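Local coordinates for cypemycin cysteine dehydrogenase (decarboxylating) (Streptomyces sp, PDB 6JDD), which catalyses the flavin-dependent oxidative decarboxylation of the C-terminal cysteine of the cypemycin precursor peptide, a step in making the aminovinyl-cysteine ring, at residues V79-F90 / P111-T119. Sequence-based numbering, arbitrary orientation.
With FAD (flavin-adenine dinucleotide), chain B.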
loop_
_atom_site.group_PDB
_atom_site.type_symbol
_atom_site.label_atom_id
_atom_site.label_comp_id
_atom_site.label_asym_id
_atom_site.label_seq_id
_atom_site.Cartn_x
_atom_site.Cartn_y
_atom_site.Cartn_z
ATOM N N VAL A 79 12.659 -9.867 -29.826
ATOM C CA VAL A 79 11.287 -10.431 -29.987
ATOM C C VAL A 79 10.580 -9.693 -31.142
ATOM O O VAL A 79 9.794 -10.331 -31.839
ATOM C CB VAL A 79 10.452 -10.438 -28.685
ATOM C CG1 VAL A 79 11.155 -11.183 -27.556
ATOM C CG2 VAL A 79 10.025 -9.046 -28.231
ATOM N N ASN A 80 10.826 -8.406 -31.364
ATOM C CA ASN A 80 10.111 -7.623 -32.416
ATOM C C ASN A 80 10.677 -7.964 -33.812
ATOM O O ASN A 80 10.169 -7.402 -34.778
ATOM C CB ASN A 80 10.094 -6.127 -32.071
ATOM C CG ASN A 80 8.967 -5.763 -31.116
ATOM O OD1 ASN A 80 7.805 -6.070 -31.366
ATOM N ND2 ASN A 80 9.286 -5.089 -30.019
ATOM N N SER A 81 11.651 -8.876 -33.932
ATOM C CA SER A 81 12.136 -9.428 -35.230
ATOM C C SER A 81 11.967 -10.934 -35.279
ATOM O O SER A 81 12.605 -11.572 -36.147
ATOM C CB SER A 81 13.561 -9.136 -35.437
ATOM O OG SER A 81 13.825 -7.844 -34.946
ATOM N N GLY A 82 11.223 -11.496 -34.337
ATOM C CA GLY A 82 10.952 -12.942 -34.323
ATOM C C GLY A 82 12.144 -13.751 -33.885
ATOM O O GLY A 82 12.257 -14.902 -34.307
ATOM N N LYS A 83 12.966 -13.197 -33.003
ATOM C CA LYS A 83 14.161 -13.910 -32.502
ATOM C C LYS A 83 14.151 -13.985 -30.975
ATOM O O LYS A 83 13.422 -13.208 -30.309
ATOM C CB LYS A 83 15.412 -13.225 -33.038
ATOM C CG LYS A 83 15.420 -13.047 -34.545
ATOM C CD LYS A 83 16.803 -13.136 -35.140
ATOM C CE LYS A 83 17.259 -11.850 -35.803
ATOM N NZ LYS A 83 17.206 -11.979 -37.261
ATOM N N SER A 84 14.929 -14.937 -30.466
ATOM C CA SER A 84 15.294 -15.097 -29.036
ATOM C C SER A 84 16.779 -15.442 -29.004
ATOM O O SER A 84 17.125 -16.598 -29.225
ATOM C CB SER A 84 14.467 -16.158 -28.361
ATOM O OG SER A 84 14.950 -16.388 -27.042
ATOM N N GLY A 85 17.623 -14.434 -28.814
ATOM C CA GLY A 85 19.088 -14.592 -28.920
ATOM C C GLY A 85 19.459 -15.170 -30.279
ATOM O O GLY A 85 19.089 -14.573 -31.293
ATOM N N ALA A 86 20.140 -16.314 -30.297
ATOM C CA ALA A 86 20.410 -17.081 -31.535
ATOM C C ALA A 86 19.647 -18.406 -31.534
ATOM O O ALA A 86 20.180 -19.367 -32.120
ATOM C CB ALA A 86 21.879 -17.325 -31.681
ATOM N N SER A 87 18.455 -18.469 -30.928
ATOM C CA SER A 87 17.583 -19.683 -30.961
ATOM C C SER A 87 17.310 -20.096 -32.416
ATOM O O SER A 87 16.977 -19.214 -33.253
ATOM C CB SER A 87 16.275 -19.515 -30.236
ATOM O OG SER A 87 16.484 -19.067 -28.929
ATOM N N GLU A 88 17.430 -21.395 -32.674
ATOM C CA GLU A 88 17.223 -22.004 -34.005
ATOM C C GLU A 88 15.905 -22.781 -34.038
ATOM O O GLU A 88 15.488 -23.232 -35.118
ATOM C CB GLU A 88 18.395 -22.932 -34.322
ATOM C CG GLU A 88 19.686 -22.157 -34.544
ATOM C CD GLU A 88 20.885 -23.053 -34.769
ATOM O OE1 GLU A 88 20.764 -23.884 -35.673
ATOM O OE2 GLU A 88 21.899 -22.940 -34.018
ATOM N N CYS A 89 15.272 -22.991 -32.899
ATOM C CA CYS A 89 13.872 -23.466 -32.898
ATOM C C CYS A 89 13.151 -22.920 -31.665
ATOM O O CYS A 89 13.794 -22.329 -30.805
ATOM C CB CYS A 89 13.840 -24.978 -33.019
ATOM S SG CYS A 89 14.243 -25.819 -31.471
ATOM N N PHE A 90 11.838 -23.075 -31.641
ATOM C CA PHE A 90 10.938 -22.547 -30.590
ATOM C C PHE A 90 9.983 -23.659 -30.188
ATOM O O PHE A 90 9.302 -24.188 -31.044
ATOM C CB PHE A 90 10.170 -21.333 -31.094
ATOM C CG PHE A 90 11.039 -20.144 -31.363
ATOM C CD1 PHE A 90 11.777 -20.054 -32.524
ATOM C CD2 PHE A 90 11.153 -19.139 -30.425
ATOM C CE1 PHE A 90 12.591 -18.960 -32.758
ATOM C CE2 PHE A 90 11.950 -18.033 -30.674
ATOM C CZ PHE A 90 12.671 -17.948 -31.837
ATOM N N PRO A 111 4.987 -10.346 -25.704
ATOM C CA PRO A 111 6.190 -10.323 -26.539
ATOM C C PRO A 111 6.566 -11.692 -27.100
ATOM O O PRO A 111 7.096 -11.707 -28.139
ATOM C CB PRO A 111 7.238 -9.784 -25.546
ATOM C CG PRO A 111 6.641 -10.052 -24.183
ATOM C CD PRO A 111 5.169 -9.840 -24.345
ATOM N N ALA A 112 6.298 -12.789 -26.379
ATOM C CA ALA A 112 6.523 -14.173 -26.869
ATOM C C ALA A 112 5.610 -14.421 -28.068
ATOM O O ALA A 112 6.014 -15.060 -29.010
ATOM C CB ALA A 112 6.311 -15.224 -25.808
ATOM N N LEU A 113 4.392 -13.904 -28.041
ATOM C CA LEU A 113 3.506 -14.139 -29.200
ATOM C C LEU A 113 3.939 -13.286 -30.388
ATOM O O LEU A 113 3.840 -13.784 -31.484
ATOM C CB LEU A 113 2.033 -14.026 -28.811
ATOM C CG LEU A 113 1.355 -15.390 -28.799
ATOM C CD1 LEU A 113 1.207 -15.933 -27.401
ATOM C CD2 LEU A 113 0.042 -15.386 -29.536
ATOM N N MET A 114 4.395 -12.056 -30.164
ATOM C CA MET A 114 4.978 -11.269 -31.275
ATOM C C MET A 114 6.097 -12.122 -31.893
ATOM O O MET A 114 6.105 -12.318 -33.089
ATOM C CB MET A 114 5.505 -9.913 -30.779
ATOM C CG MET A 114 6.195 -9.061 -31.842
ATOM S SD MET A 114 4.996 -8.419 -33.004
ATOM C CE MET A 114 4.434 -6.963 -32.109
ATOM N N MET A 115 6.968 -12.636 -31.030
ATOM C CA MET A 115 8.153 -13.425 -31.411
ATOM C C MET A 115 7.711 -14.629 -32.240
ATOM O O MET A 115 8.254 -14.826 -33.308
ATOM C CB MET A 115 8.850 -13.847 -30.126
ATOM C CG MET A 115 10.119 -14.624 -30.347
ATOM S SD MET A 115 10.815 -15.129 -28.772
ATOM C CE MET A 115 9.646 -16.364 -28.223
ATOM N N LEU A 116 6.724 -15.384 -31.766
ATOM C CA LEU A 116 6.270 -16.616 -32.430
ATOM C C LEU A 116 5.561 -16.252 -33.753
ATOM O O LEU A 116 5.648 -17.032 -34.690
ATOM C CB LEU A 116 5.368 -17.419 -31.485
ATOM C CG LEU A 116 6.075 -18.034 -30.281
ATOM C CD1 LEU A 116 5.119 -18.817 -29.422
ATOM C CD2 LEU A 116 7.219 -18.917 -30.693
ATOM N N GLN A 117 4.862 -15.106 -33.825
ATOM C CA GLN A 117 4.271 -14.644 -35.098
ATOM C C GLN A 117 5.394 -14.354 -36.108
ATOM O O GLN A 117 5.179 -14.621 -37.302
ATOM C CB GLN A 117 3.415 -13.377 -34.940
ATOM C CG GLN A 117 2.087 -13.528 -34.165
ATOM C CD GLN A 117 1.138 -14.595 -34.661
ATOM O OE1 GLN A 117 1.188 -15.002 -35.829
ATOM N NE2 GLN A 117 0.264 -15.060 -33.768
ATOM N N LEU A 118 6.541 -13.814 -35.701
ATOM C CA LEU A 118 7.506 -13.255 -36.672
ATOM C C LEU A 118 8.575 -14.290 -37.031
ATOM O O LEU A 118 9.238 -14.154 -38.066
ATOM C CB LEU A 118 8.120 -11.967 -36.117
ATOM C CG LEU A 118 7.155 -10.817 -35.850
ATOM C CD1 LEU A 118 7.909 -9.627 -35.333
ATOM C CD2 LEU A 118 6.426 -10.425 -37.097
ATOM N N THR A 119 8.752 -15.323 -36.234
ATOM C CA THR A 119 9.860 -16.262 -36.502
ATOM C C THR A 119 9.551 -17.028 -37.797
ATOM O O THR A 119 8.364 -17.309 -38.073
ATOM C CB THR A 119 10.143 -17.179 -35.314
ATOM O OG1 THR A 119 11.313 -17.939 -35.615
ATOM C CG2 THR A 119 8.987 -18.105 -35.025
HETATM P PA FAD B . -3.735 -2.478 -25.581
HETATM O O1A FAD B . -5.061 -1.935 -25.160
HETATM O O2A FAD B . -2.518 -2.019 -24.850
HETATM O O5B FAD B . -3.790 -4.081 -25.570
HETATM C C5B FAD B . -3.396 -4.780 -24.362
HETATM C C4B FAD B . -4.040 -6.145 -24.344
HETATM O O4B FAD B . -4.688 -6.349 -23.062
HETATM C C3B FAD B . -5.127 -6.390 -25.401
HETATM O O3B FAD B . -5.094 -7.731 -25.874
HETATM C C2B FAD B . -6.415 -6.099 -24.626
HETATM O O2B FAD B . -7.540 -6.756 -25.169
HETATM C C1B FAD B . -6.054 -6.642 -23.249
HETATM N N9A FAD B . -6.804 -6.028 -22.160
HETATM C C8A FAD B . -8.086 -5.537 -22.199
HETATM N N7A FAD B . -8.472 -5.046 -21.043
HETATM C C5A FAD B . -7.381 -5.227 -20.201
HETATM C C6A FAD B . -7.160 -4.916 -18.845
HETATM N N6A FAD B . -8.063 -4.331 -18.064
HETATM N N1A FAD B . -5.953 -5.237 -18.323
HETATM C C2A FAD B . -5.047 -5.825 -19.115
HETATM N N3A FAD B . -5.142 -6.164 -20.398
HETATM C C4A FAD B . -6.349 -5.832 -20.884
HETATM N N1 FAD B . 3.674 -3.697 -31.865
HETATM C C2 FAD B . 3.377 -3.385 -33.148
HETATM O O2 FAD B . 2.417 -3.906 -33.721
HETATM N N3 FAD B . 4.112 -2.491 -33.860
HETATM C C4 FAD B . 5.202 -1.852 -33.321
HETATM O O4 FAD B . 5.835 -1.056 -33.999
HETATM C C4X FAD B . 5.543 -2.151 -31.988
HETATM N N5 FAD B . 6.579 -1.551 -31.458
HETATM C C5X FAD B . 6.890 -1.859 -30.160
HETATM C C6 FAD B . 7.999 -1.223 -29.573
HETATM C C7 FAD B . 8.371 -1.483 -28.276
HETATM C C7M FAD B . 9.565 -0.784 -27.679
HETATM C C8 FAD B . 7.622 -2.410 -27.510
HETATM C C8M FAD B . 8.009 -2.710 -26.085
HETATM C C9 FAD B . 6.531 -3.039 -28.074
HETATM C C9A FAD B . 6.144 -2.780 -29.399
HETATM N N10 FAD B . 5.048 -3.398 -30.000
HETATM C C10 FAD B . 4.710 -3.108 -31.308
HETATM C "C1'" FAD B . 4.244 -4.368 -29.235
HETATM C "C2'" FAD B . 2.960 -3.755 -28.709
HETATM O "O2'" FAD B . 3.266 -2.757 -27.740
HETATM C "C3'" FAD B . 2.064 -4.821 -28.073
HETATM O "O3'" FAD B . 1.582 -5.697 -29.087
HETATM C "C4'" FAD B . 0.875 -4.244 -27.303
HETATM O "O4'" FAD B . 0.114 -5.308 -26.729
HETATM C "C5'" FAD B . -0.025 -3.400 -28.175
HETATM O "O5'" FAD B . -1.223 -3.042 -27.434
HETATM P P FAD B . -2.229 -1.954 -28.047
HETATM O O1P FAD B . -2.532 -2.333 -29.459
HETATM O O2P FAD B . -1.680 -0.594 -27.767
HETATM O O3P FAD B . -3.535 -2.190 -27.146
HETATM O O HOH W 1 13.891 -16.757 -35.278
#
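Met-115 reaches from helix 111-118 to the ring of Phe-90, at the start of one of the two middle strands, 90-95, in an oblique Met-aromatic contact, its SD 4.9 Å from the ring centroid and 73° off the normal. The extended side chain, CG anti to the backbone N (chi1 -178°), carries SD to 3.7 Å from Phe-90 CE2, and a bend at the last torsion brings CE near CE2 and CD2; a flexible, unbranched thioether suits this buried place. Leu-116 runs counter to Phe-90, its CD2 3.8 Å from Phe-90 CB, while Thr-119 sets its CG2 over one face and its OG1 by CE1. An alanine in place of Phe-90 would probably open a gap between strand and helix and leave the Met-115 thioether free to turn. Val-79 stands nearly perpendicular to Met-115 and lies alongside Pro-111, CG2 to CB 3.9 Å. At Gly-82, positive phi and the close helix end suit a residue without a side chain; a water joins its O to Thr-119 OG1, which also bonds to Ala-121 N. Toward the flavin, Met-114 bends twice, bringing CE 3.4 Å from FAD N1, with Asn-80 OD1 beside its CG. Thr-45 and Thr-96 of the second subunit also bind this FAD, so Met-114 and Asn-80 line one side of an intersubunit flavin site, built on the Rossmann-like parallel sheet of the HFCD flavoproteins.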